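PDB 6UXC: CT253 from Chlamydia trachomatis serovar L2, which is of unknown function but is probably made as a lipoprotein with a signal peptide, and carries a bound sodium ion. Local coordinates for residues S141-L144 with A145-S148; L168-Q171 with R172-E176; N80-P83 with E84-T87; H65-A68 with G69-A72; K159-D162 with S163-M166. All blocks are in the same frame, centred on the assembly; numbering follows the deposited sequence.

Contact 1 (S141-L144 with A145-S148)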
loop_
_atom_site.group_PDB
_atom_site.type_symbol
_atom_site.label_atom_id
_atom_site.label_comp_id
_atom_site.label_asym_id
_atom_site.label_seq_id
_atom_site.Cartn_x
_atom_site.Cartn_y
_atom_site.Cartn_z
ATOM N N SER A 141 -15.186 2.041 0.125
ATOM C CA SER A 141 -16.048 3.057 -0.450
ATOM C C SER A 141 -16.737 3.819 0.669
ATOM O O SER A 141 -17.036 3.259 1.734
ATOM C CB SER A 141 -17.100 2.457 -1.383
ATOM O OG SER A 141 -17.934 3.489 -1.852
ATOM N N GLN A 142 -17.020 5.096 0.398
ATOM C CA GLN A 142 -17.613 5.972 1.399
ATOM C C GLN A 142 -18.530 6.994 0.734
ATOM O O GLN A 142 -18.183 7.600 -0.288
ATOM C CB GLN A 142 -16.523 6.690 2.204
ATOM C CG GLN A 142 -17.016 7.431 3.442
ATOM C CD GLN A 142 -17.623 6.499 4.455
ATOM O OE1 GLN A 142 -17.208 5.356 4.568
ATOM N NE2 GLN A 142 -18.620 6.979 5.189
ATOM N N SER A 143 -19.701 7.199 1.338
ATOM C CA SER A 143 -20.657 8.163 0.807
ATOM C C SER A 143 -20.079 9.569 0.874
ATOM O O SER A 143 -19.520 9.969 1.895
ATOM C CB SER A 143 -21.964 8.083 1.597
ATOM O OG SER A 143 -22.838 9.150 1.265
ATOM N N LEU A 144 -20.210 10.319 -0.227
ATOM C CA LEU A 144 -19.692 11.686 -0.272
ATOM C C LEU A 144 -20.462 12.623 0.649
ATOM O O LEU A 144 -19.964 13.707 0.960
ATOM C CB LEU A 144 -19.737 12.229 -1.701
ATOM C CG LEU A 144 -18.719 11.635 -2.678
ATOM C CD1 LEU A 144 -19.007 12.158 -4.067
ATOM C CD2 LEU A 144 -17.296 11.964 -2.276
ATOM N N ALA A 145 -21.645 12.223 1.104
ATOM C CA ALA A 145 -22.400 13.044 2.038
ATOM C C ALA A 145 -21.937 12.878 3.476
ATOM O O ALA A 145 -22.371 13.656 4.336
ATOM C CB ALA A 145 -23.891 12.706 1.944
ATOM N N SER A 146 -21.063 11.900 3.749
ATOM C CA SER A 146 -20.654 11.571 5.114
ATOM C C SER A 146 -19.848 12.674 5.790
ATOM O O SER A 146 -19.668 12.641 7.006
ATOM C CB SER A 146 -19.803 10.296 5.104
ATOM O OG SER A 146 -20.472 9.238 4.446
ATOM N N GLY A 147 -19.310 13.617 5.037
ATOM C CA GLY A 147 -18.499 14.649 5.647
ATOM C C GLY A 147 -18.166 15.685 4.600
ATOM O O GLY A 147 -18.729 15.678 3.506
ATOM N N SER A 148 -17.241 16.573 4.948
ATOM C CA SER A 148 -16.813 17.597 4.001
ATOM C C SER A 148 -15.931 16.990 2.918
ATOM O O SER A 148 -15.131 16.079 3.168
ATOM C CB SER A 148 -16.047 18.706 4.720
ATOM O OG SER A 148 -15.440 19.591 3.782
HETATM O O HOH W 1 -23.390 10.681 -1.096
#

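Contact 2 (L168-Q171 with R172-E176)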
loop_
_atom_site.group_PDB
_atom_site.type_symbol
_atom_site.label_atom_id
_atom_site.label_comp_id
_atom_site.label_asym_id
_atom_site.label_seq_id
_atom_site.Cartn_x
_atom_site.Cartn_y
_atom_site.Cartn_z
ATOM N N LEU A 168 -12.111 8.715 5.775
ATOM C CA LEU A 168 -12.768 7.549 6.363
ATOM C C LEU A 168 -12.514 6.317 5.504
ATOM O O LEU A 168 -12.178 5.237 6.010
ATOM C CB LEU A 168 -14.266 7.827 6.476
ATOM C CG LEU A 168 -14.679 8.866 7.515
ATOM C CD1 LEU A 168 -16.116 9.372 7.305
ATOM C CD2 LEU A 168 -14.556 8.251 8.895
ATOM N N MET A 169 -12.686 6.475 4.189
ATOM C CA MET A 169 -12.477 5.385 3.247
ATOM C C MET A 169 -11.029 4.911 3.286
ATOM O O MET A 169 -10.758 3.706 3.404
ATOM C CB MET A 169 -12.871 5.857 1.844
ATOM C CG MET A 169 -12.878 4.788 0.777
ATOM S SD MET A 169 -11.313 4.714 -0.097
ATOM C CE MET A 169 -11.379 6.227 -1.070
ATOM N N HIS A 170 -10.089 5.853 3.236
ATOM C CA HIS A 170 -8.671 5.487 3.285
ATOM C C HIS A 170 -8.322 4.725 4.553
ATOM O O HIS A 170 -7.587 3.730 4.507
ATOM C CB HIS A 170 -7.813 6.735 3.185
ATOM C CG HIS A 170 -7.737 7.303 1.809
ATOM N ND1 HIS A 170 -6.925 8.367 1.498
ATOM C CD2 HIS A 170 -8.380 6.974 0.661
ATOM C CE1 HIS A 170 -7.057 8.664 0.219
ATOM N NE2 HIS A 170 -7.943 7.836 -0.308
ATOM N N GLN A 171 -8.797 5.210 5.699
ATOM C CA GLN A 171 -8.468 4.581 6.973
ATOM C C GLN A 171 -8.882 3.113 6.977
ATOM O O GLN A 171 -8.099 2.237 7.365
ATOM C CB GLN A 171 -9.151 5.363 8.094
ATOM C CG GLN A 171 -8.709 4.997 9.477
ATOM C CD GLN A 171 -9.451 5.797 10.519
ATOM O OE1 GLN A 171 -10.676 5.894 10.480
ATOM N NE2 GLN A 171 -8.715 6.392 11.446
ATOM N N ARG A 172 -10.088 2.818 6.503
ATOM C CA ARG A 172 -10.537 1.426 6.515
ATOM C C ARG A 172 -9.697 0.589 5.558
ATOM O O ARG A 172 -9.335 -0.555 5.869
ATOM C CB ARG A 172 -12.023 1.327 6.157
ATOM C CG ARG A 172 -12.969 1.778 7.268
ATOM C CD ARG A 172 -14.375 1.187 7.079
ATOM N NE ARG A 172 -14.832 1.431 5.722
ATOM C CZ ARG A 172 -15.402 2.565 5.321
ATOM N NH1 ARG A 172 -15.628 3.546 6.194
ATOM N NH2 ARG A 172 -15.769 2.705 4.053
ATOM N N LEU A 173 -9.379 1.150 4.393
ATOM C CA LEU A 173 -8.571 0.443 3.413
ATOM C C LEU A 173 -7.164 0.173 3.934
ATOM O O LEU A 173 -6.642 -0.940 3.765
ATOM C CB LEU A 173 -8.542 1.254 2.124
ATOM C CG LEU A 173 -7.856 0.649 0.914
ATOM C CD1 LEU A 173 -8.418 -0.714 0.543
ATOM C CD2 LEU A 173 -7.986 1.626 -0.253
ATOM N N PHE A 174 -6.520 1.170 4.562
ATOM C CA PHE A 174 -5.173 0.948 5.082
ATOM C C PHE A 174 -5.200 -0.134 6.154
ATOM O O PHE A 174 -4.312 -0.991 6.207
ATOM C CB PHE A 174 -4.580 2.219 5.685
ATOM C CG PHE A 174 -4.451 3.361 4.729
ATOM C CD1 PHE A 174 -4.149 3.166 3.407
ATOM C CD2 PHE A 174 -4.606 4.655 5.187
ATOM C CE1 PHE A 174 -4.029 4.237 2.541
ATOM C CE2 PHE A 174 -4.471 5.733 4.315
ATOM C CZ PHE A 174 -4.188 5.515 3.010
ATOM N N ARG A 175 -6.219 -0.103 7.016
ATOM C CA ARG A 175 -6.334 -1.122 8.052
ATOM C C ARG A 175 -6.456 -2.512 7.445
ATOM O O ARG A 175 -5.790 -3.449 7.901
ATOM C CB ARG A 175 -7.540 -0.836 8.932
ATOM C CG ARG A 175 -7.393 0.338 9.860
ATOM C CD ARG A 175 -8.717 0.525 10.557
ATOM N NE ARG A 175 -8.764 1.697 11.416
ATOM C CZ ARG A 175 -9.830 2.480 11.550
ATOM N NH1 ARG A 175 -10.938 2.240 10.857
ATOM N NH2 ARG A 175 -9.781 3.520 12.367
ATOM N N GLU A 176 -7.255 -2.651 6.382
ATOM C CA GLU A 176 -7.444 -3.961 5.765
ATOM C C GLU A 176 -6.178 -4.429 5.069
ATOM O O GLU A 176 -5.845 -5.623 5.106
ATOM C CB GLU A 176 -8.600 -3.956 4.760
ATOM C CG GLU A 176 -8.894 -5.378 4.222
ATOM C CD GLU A 176 -10.157 -5.496 3.350
ATOM O OE1 GLU A 176 -10.902 -6.487 3.523
ATOM O OE2 GLU A 176 -10.395 -4.646 2.486
#

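Contact 3 (N80-P83 with E84-T87)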
loop_
_atom_site.group_PDB
_atom_site.type_symbol
_atom_site.label_atom_id
_atom_site.label_comp_id
_atom_site.label_asym_id
_atom_site.label_seq_id
_atom_site.Cartn_x
_atom_site.Cartn_y
_atom_site.Cartn_z
ATOM N N ASN A 80 8.724 -11.543 -13.432
ATOM C CA ASN A 80 9.834 -12.426 -13.752
ATOM C C ASN A 80 11.033 -11.789 -13.064
ATOM O O ASN A 80 11.580 -10.810 -13.579
ATOM C CB ASN A 80 10.046 -12.567 -15.249
ATOM C CG ASN A 80 11.044 -13.637 -15.555
ATOM O OD1 ASN A 80 12.216 -13.501 -15.219
ATOM N ND2 ASN A 80 10.589 -14.727 -16.143
ATOM N N ILE A 81 11.396 -12.307 -11.886
ATOM C CA ILE A 81 12.354 -11.665 -10.978
ATOM C C ILE A 81 13.390 -12.717 -10.584
ATOM O O ILE A 81 13.081 -13.624 -9.809
ATOM C CB ILE A 81 11.673 -11.087 -9.731
ATOM C CG1 ILE A 81 10.532 -10.136 -10.142
ATOM C CG2 ILE A 81 12.653 -10.335 -8.835
ATOM C CD1 ILE A 81 9.703 -9.639 -9.013
ATOM N N SER A 82 14.609 -12.582 -11.093
ATOM C CA SER A 82 15.695 -13.478 -10.697
ATOM C C SER A 82 16.117 -13.167 -9.269
ATOM O O SER A 82 15.893 -12.065 -8.773
ATOM C CB SER A 82 16.903 -13.286 -11.602
ATOM O OG SER A 82 17.502 -12.022 -11.300
ATOM N N PRO A 83 16.736 -14.117 -8.579
ATOM C CA PRO A 83 17.210 -13.801 -7.229
ATOM C C PRO A 83 18.175 -12.626 -7.199
ATOM O O PRO A 83 18.179 -11.834 -6.246
ATOM C CB PRO A 83 17.886 -15.110 -6.779
ATOM C CG PRO A 83 17.273 -16.169 -7.625
ATOM C CD PRO A 83 16.971 -15.523 -8.947
ATOM N N GLU A 84 19.031 -12.527 -8.216
ATOM C CA GLU A 84 19.963 -11.413 -8.285
ATOM C C GLU A 84 19.228 -10.089 -8.250
ATOM O O GLU A 84 19.733 -9.113 -7.693
ATOM C CB GLU A 84 20.775 -11.523 -9.580
ATOM C CG GLU A 84 21.773 -10.431 -9.832
ATOM C CD GLU A 84 22.494 -10.622 -11.170
ATOM O OE1 GLU A 84 21.820 -10.835 -12.211
ATOM O OE2 GLU A 84 23.737 -10.580 -11.173
ATOM N N LEU A 85 18.048 -10.032 -8.873
ATOM C CA LEU A 85 17.282 -8.790 -8.990
ATOM C C LEU A 85 16.478 -8.450 -7.726
ATOM O O LEU A 85 15.828 -7.405 -7.709
ATOM C CB LEU A 85 16.350 -8.876 -10.192
ATOM C CG LEU A 85 16.960 -8.298 -11.468
ATOM C CD1 LEU A 85 16.172 -8.754 -12.696
ATOM C CD2 LEU A 85 17.018 -6.747 -11.349
ATOM N N ALA A 86 16.546 -9.272 -6.673
ATOM C CA ALA A 86 15.862 -8.987 -5.422
ATOM C C ALA A 86 16.802 -8.647 -4.273
ATOM O O ALA A 86 16.320 -8.277 -3.198
ATOM C CB ALA A 86 14.958 -10.162 -5.008
ATOM N N THR A 87 18.131 -8.718 -4.474
ATOM C CA THR A 87 19.059 -8.570 -3.347
ATOM C C THR A 87 18.988 -7.196 -2.697
ATOM O O THR A 87 19.322 -7.056 -1.517
ATOM C CB THR A 87 20.483 -8.833 -3.808
ATOM O OG1 THR A 87 20.842 -7.896 -4.831
ATOM C CG2 THR A 87 20.605 -10.264 -4.325
HETATM O O HOH W 2 19.189 -11.405 -13.468
#

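Contact 4 (H65-A68 with G69-A72)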
loop_
_atom_site.group_PDB
_atom_site.type_symbol
_atom_site.label_atom_id
_atom_site.label_comp_id
_atom_site.label_asym_id
_atom_site.label_seq_id
_atom_site.Cartn_x
_atom_site.Cartn_y
_atom_site.Cartn_z
ATOM N N HIS A 65 16.921 0.727 -0.049
ATOM C CA HIS A 65 17.221 1.733 -1.056
ATOM C C HIS A 65 17.038 1.164 -2.459
ATOM O O HIS A 65 17.784 1.500 -3.396
ATOM C CB HIS A 65 18.635 2.278 -0.862
ATOM C CG HIS A 65 18.872 2.764 0.530
ATOM N ND1 HIS A 65 19.107 1.897 1.574
ATOM C CD2 HIS A 65 18.807 4.000 1.072
ATOM C CE1 HIS A 65 19.232 2.581 2.692
ATOM N NE2 HIS A 65 19.051 3.856 2.417
ATOM N N ALA A 66 16.023 0.322 -2.644
ATOM C CA ALA A 66 15.818 -0.305 -3.955
ATOM C C ALA A 66 15.626 0.723 -5.074
ATOM O O ALA A 66 14.926 1.731 -4.918
ATOM C CB ALA A 66 14.589 -1.225 -3.892
ATOM N N SER A 67 16.261 0.456 -6.208
ATOM C CA SER A 67 16.128 1.321 -7.380
ATOM C C SER A 67 14.710 1.254 -7.954
ATOM O O SER A 67 13.921 0.352 -7.649
ATOM C CB SER A 67 17.124 0.899 -8.447
ATOM O OG SER A 67 16.712 -0.333 -8.993
ATOM N N ALA A 68 14.407 2.224 -8.835
ATOM C CA ALA A 68 13.100 2.267 -9.480
ATOM C C ALA A 68 12.792 0.970 -10.203
ATOM O O ALA A 68 11.682 0.435 -10.079
ATOM C CB ALA A 68 13.046 3.444 -10.459
ATOM N N GLY A 69 13.779 0.425 -10.910
ATOM C CA GLY A 69 13.527 -0.748 -11.721
ATOM C C GLY A 69 13.430 -1.992 -10.879
ATOM O O GLY A 69 12.693 -2.923 -11.219
ATOM N N VAL A 70 14.127 -2.011 -9.750
ATOM C CA VAL A 70 14.040 -3.158 -8.868
ATOM C C VAL A 70 12.683 -3.188 -8.173
ATOM O O VAL A 70 12.097 -4.250 -7.992
ATOM C CB VAL A 70 15.198 -3.149 -7.859
ATOM C CG1 VAL A 70 14.940 -4.095 -6.680
ATOM C CG2 VAL A 70 16.505 -3.531 -8.572
ATOM N N ALA A 71 12.185 -2.036 -7.737
ATOM C CA ALA A 71 10.846 -2.027 -7.160
ATOM C C ALA A 71 9.797 -2.335 -8.221
ATOM O O ALA A 71 8.831 -3.077 -7.978
ATOM C CB ALA A 71 10.562 -0.672 -6.515
ATOM N N ALA A 72 9.972 -1.769 -9.416
ATOM C CA ALA A 72 8.917 -1.862 -10.416
ATOM C C ALA A 72 8.635 -3.299 -10.802
ATOM O O ALA A 72 7.488 -3.648 -11.136
ATOM C CB ALA A 72 9.312 -1.043 -11.644
#

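Contact 5 (K159-D162 with S163-M166)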
loop_
_atom_site.group_PDB
_atom_site.type_symbol
_atom_site.label_atom_id
_atom_site.label_comp_id
_atom_site.label_asym_id
_atom_site.label_seq_id
_atom_site.Cartn_x
_atom_site.Cartn_y
_atom_site.Cartn_z
ATOM N N LYS A 159 -6.034 18.008 10.728
ATOM C CA LYS A 159 -6.647 17.317 11.859
ATOM C C LYS A 159 -7.829 16.465 11.414
ATOM O O LYS A 159 -7.952 15.296 11.800
ATOM C CB LYS A 159 -7.096 18.337 12.907
ATOM N N ASN A 160 -8.697 17.029 10.583
ATOM C CA ASN A 160 -10.014 16.467 10.340
ATOM C C ASN A 160 -10.091 15.638 9.072
ATOM O O ASN A 160 -11.197 15.283 8.651
ATOM C CB ASN A 160 -11.047 17.588 10.280
ATOM C CG ASN A 160 -11.038 18.436 11.518
ATOM O OD1 ASN A 160 -10.825 19.645 11.454
ATOM N ND2 ASN A 160 -11.255 17.802 12.666
ATOM N N PHE A 161 -8.956 15.315 8.445
ATOM C CA PHE A 161 -9.023 14.504 7.234
ATOM C C PHE A 161 -9.738 13.190 7.509
ATOM O O PHE A 161 -10.517 12.702 6.675
ATOM C CB PHE A 161 -7.618 14.239 6.684
ATOM C CG PHE A 161 -7.599 13.356 5.478
ATOM C CD1 PHE A 161 -8.262 13.751 4.325
ATOM C CD2 PHE A 161 -6.912 12.145 5.472
ATOM C CE1 PHE A 161 -8.266 12.963 3.187
ATOM C CE2 PHE A 161 -6.909 11.353 4.331
ATOM C CZ PHE A 161 -7.574 11.758 3.191
ATOM N N ASP A 162 -9.472 12.586 8.660
ATOM C CA ASP A 162 -10.044 11.282 8.951
ATOM C C ASP A 162 -11.562 11.338 9.125
ATOM O O ASP A 162 -12.196 10.279 9.210
ATOM C CB ASP A 162 -9.347 10.700 10.192
ATOM C CG ASP A 162 -7.851 10.394 9.959
ATOM O OD1 ASP A 162 -7.368 10.461 8.803
ATOM O OD2 ASP A 162 -7.149 10.078 10.950
ATOM N N SER A 163 -12.159 12.538 9.156
ATOM C CA SER A 163 -13.605 12.724 9.199
ATOM C C SER A 163 -14.219 13.037 7.835
ATOM O O SER A 163 -15.450 13.130 7.728
ATOM C CB SER A 163 -13.954 13.854 10.180
ATOM O OG SER A 163 -13.417 13.604 11.473
ATOM N N THR A 164 -13.406 13.213 6.801
ATOM C CA THR A 164 -13.937 13.427 5.468
ATOM C C THR A 164 -14.261 12.092 4.819
ATOM O O THR A 164 -13.790 11.046 5.271
ATOM C CB THR A 164 -12.930 14.161 4.596
ATOM O OG1 THR A 164 -11.797 13.299 4.383
ATOM C CG2 THR A 164 -12.511 15.466 5.261
ATOM N N PRO A 165 -15.065 12.099 3.754
ATOM C CA PRO A 165 -15.407 10.822 3.128
ATOM C C PRO A 165 -14.172 10.100 2.618
ATOM O O PRO A 165 -14.040 8.880 2.791
ATOM C CB PRO A 165 -16.371 11.239 2.004
ATOM C CG PRO A 165 -17.063 12.435 2.574
ATOM C CD PRO A 165 -15.935 13.185 3.258
ATOM N N MET A 166 -13.238 10.836 2.020
ATOM C CA MET A 166 -12.044 10.178 1.519
ATOM C C MET A 166 -11.218 9.617 2.671
ATOM O O MET A 166 -10.655 8.532 2.556
ATOM C CB MET A 166 -11.200 11.151 0.710
ATOM C CG MET A 166 -10.015 10.461 0.035
ATOM S SD MET A 166 -8.850 11.575 -0.712
ATOM C CE MET A 166 -9.887 12.579 -1.771
#

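Contact 1 (S141-L144 with A145-S148)
Ser143 and Ser146 close a type I beta turn at the surface, where the edge strand 131-143 runs out of the sheet and the chain starts the long loop toward helix 165-184. Leu144 and Ala145 fill the two corner positions, and the backbone bond that defines the turn, Ser146 N to Ser143 O, measures 3.1 Å.

A second bond doubles this closure. With its hydroxyl beside its own backbone N (chi1 -54°), Ser146 turns OG back across the turn and donates to the same carbonyl, Ser146 OG to Ser143 O being 2.8 Å. Backbone N and hydroxyl reach the oxygen from the same face of the carbonyl plane, so one acceptor is gripped twice by a single residue.

The hydroxyl is in turn an acceptor. Gln142 bends at chi2, 63°, which carries its amide alongside the turn, and Gln142 NE2 donates to Ser146 OG at 3.0 Å, with the oxygen a little out of the amide plane. Amide, hydroxyl and carbonyl thus form a relay in which each bond would be expected to strengthen the next. The other end of the amide is held too: Gln142 OE1 accepts from Arg172 of helix 165-184, while the aliphatic part of Gln142 packs on Pro165, Leu168 and Met169. The rotation of the amide is therefore fixed from both ends, and the turn is tied to the helix.

On the outer side of the turn, a water 2.9 Å from Ser143 OG also accepts a weak bond from Ala145 N, at 3.2 Å.

Contact 2 (L168-Q171 with R172-E176)
Gln171 and Arg175 lie one turn apart on the exposed side of a helix, and their polar ends meet by stacking rather than by hydrogen bonding. The amide and guanidinium planes are 22° from parallel, and Gln171 CG sits over the centre of the guanidinium. The amide oxygen is also near Arg175 NH2, but the angle is poor for a bond, and the disorder of Arg175 makes the exact spacing doubtful.

Four backbone bonds cross between the segments: Arg172 N, Leu173 N, Phe174 N and Arg175 N donate to the carbonyls of Leu168, Met169, His170 and Gln171, the i to i+4 pattern of an alpha helix, with Phe174 N to His170 O the shortest at 2.8 Å. Glu176 N to Arg172 O continues the series, and the Glu176 carboxylate forms a salt bridge with Arg180. His170 O also lies over one face of the Phe174 ring, 3.2 Å from Phe174 CG. The residues belong to helix 165-184, which packs against the mixed sheet: Met169 and Leu173 face strands 113-124 and 131-143, and His170 and Phe174 face helix 41-55.

The buried His170 has both ring nitrogens engaged, ND1 with Glu44 and NE2 with Gln103. Its side chain runs beside that of Phe174, and the two rings meet obliquely, with centroids 5.6 Å apart and His170 CB 3.7 Å from Phe174 CE2; Phe45 meets both rings edge-to-face. Arg172 folds back at chi3 (-50°), bringing its guanidinium beside the preceding turn so that Leu168 O and Met169 CA lie over one face of it, while NH1 is taken up by Gln142.

Contact 3 (N80-P83 with E84-T87)
Ser82 and Leu85 are joined by two hydrogen bonds that share one donor. Leu85 N lies 3.0 Å from Ser82 O and 3.2 Å from Ser82 OG, so its single N-H is divided between carbonyl and hydroxyl and neither bond is straight, at 132° and 142°. The hydroxyl can take part because it sits between the backbone N and the carbonyl carbon of Ser82 (chi1 71°), which tips OG over the next residues of the chain. One step further on, Ala86 N donates to Pro83 O at 3.1 Å.

These bonds define two overlapping type I turns, 82-85 and 83-86, with the serine hydroxyl at the head of the first as in an ST motif. The coil lies at the surface in the loop between helix 68-72 and strand 94-105, and Leu85 O accepts from Gln73 just beyond that helix.

A water bridge adds to the polar side. The extended Glu84 chain leads outward, and a water spans the gap, lying 2.8 Å from Ser82 OG and donating to Glu84 OE1 at 3.0 Å.

The apolar contacts are lighter. Ile81 and Leu85 cross at about a right angle, Ile81 CG2 approaching Leu85 CB at 4.2 Å, and the same methyl comes to 4.5 Å from Ala86 CB. Beyond the turns, Ile81 packs on Gln73, Phe74 and Val130, and the buried Ala86 also rests on Val130.

Contact 4 (H65-A68 with G69-A72)
Ser67 holds OG between its backbone N and carbonyl carbon (chi1 71°), which swings the hydroxyl forward over the first turn of helix 68-72; Val70 has CG1 opposite its backbone N (chi1 164°), turned back toward Ala66, and CG2 beside that N, against the hydroxyl. These torsions put the hydroxyl against both the N-H and a methyl of Val70. Ser67 OG accepts from Val70 N at 3.2 Å with a fairly straight N-H...O angle of 152°, which makes Ser67 the N-cap. Val70 CG2 is pressed close, 3.2 Å from Ser67 OG, a tight van der Waals contact.

The cap supplies an acceptor to an amide of the first turn, where no preceding helical carbonyl is available. The i to i+4 pattern begins directly afterwards. Ala71 N donates to the carbonyl of the cap residue itself, Ser67 O, at 3.0 Å, and Ala72 N donates to Ala68 O at 2.9 Å. Ser67 therefore serves the helix start twice, by its side chain and by its backbone.

Just ahead of the cap, the methyl of Ala66 points toward the helix and touches one branch of the valine, Ala66 CB to Val70 CG1 being 4.0 Å. This is a small apolar contact beside the polar one.

The helix is short and lies at the surface after strand 59-61, an outermost strand of the sheet. Gln88, from the loop leading to strand 94-105, accepts from Ser67 N and packs against Ala66 and Val70; at the other end of the helix Gln73 donates to Val70 O.

Contact 5 (K159-D162 with S163-M166)
Thr164 gives Phe161 O two different donors, its backbone N at 2.9 Å and its hydroxyl at 2.7 Å (Thr164 OG1). They come in differently: the hydroxyl lies in the carbonyl plane on a lone pair, whereas the amide stands above that plane. Thr164 OG1 sits between its own backbone N and carbonyl carbon (chi1 67°), and from there it both donates backward to Phe161 and accepts forward from Gly167 N. Thr164 is thus the N-cap of helix 165-184, and its hydroxyl links the incoming chain to the first turn.

Before the cap, Ser163 N donates to Asn160 O at 3.0 Å. With the Thr164 bond this gives two consecutive i to i+3 links, those of a short 3-10 segment leading into the helix.

The Phe161 ring lies alongside Thr164, the two side chains crossing at about a right angle. Thr164 OG1 is 3.6 Å from Phe161 CD1, and at the far rim Met166 SD comes in near the ring plane, 4.1 Å from Phe161 CZ. This is an edge-on Met-aromatic contact.

Trp39, just ahead of helix 41-55, meets the Phe161 ring edge-to-face. Tyr151 OH accepts from Met166 N, and Tyr151 packs on Thr164 and Pro165, while Pro165 and Met166 rest on Ile114 of strand 113-124.

Overall arrangement
The contacts fall into two groups on opposite sides of the molecule. Contacts 1, 2 and 5 adjoin one another, with centres 10 to 14 Å apart. Contact 5 begins helix 165-184 and contact 2 continues it, Phe161 CZ lying 3.8 Å from His170 ND1. Contact 1 packs on contact 2 through Gln142 CB and Met169 CB, 3.8 Å apart, and on contact 5 where Ser143 O meets Pro165 CB. Contacts 3 and 4, centred 11 Å apart, meet where Leu85 O touches Val70 CG1; contact 3 lies 43 Å from contact 1 between centres. The sodium ion is bound by Leu53, His54, Ser56 and Leu59, none of which belongs to these segments.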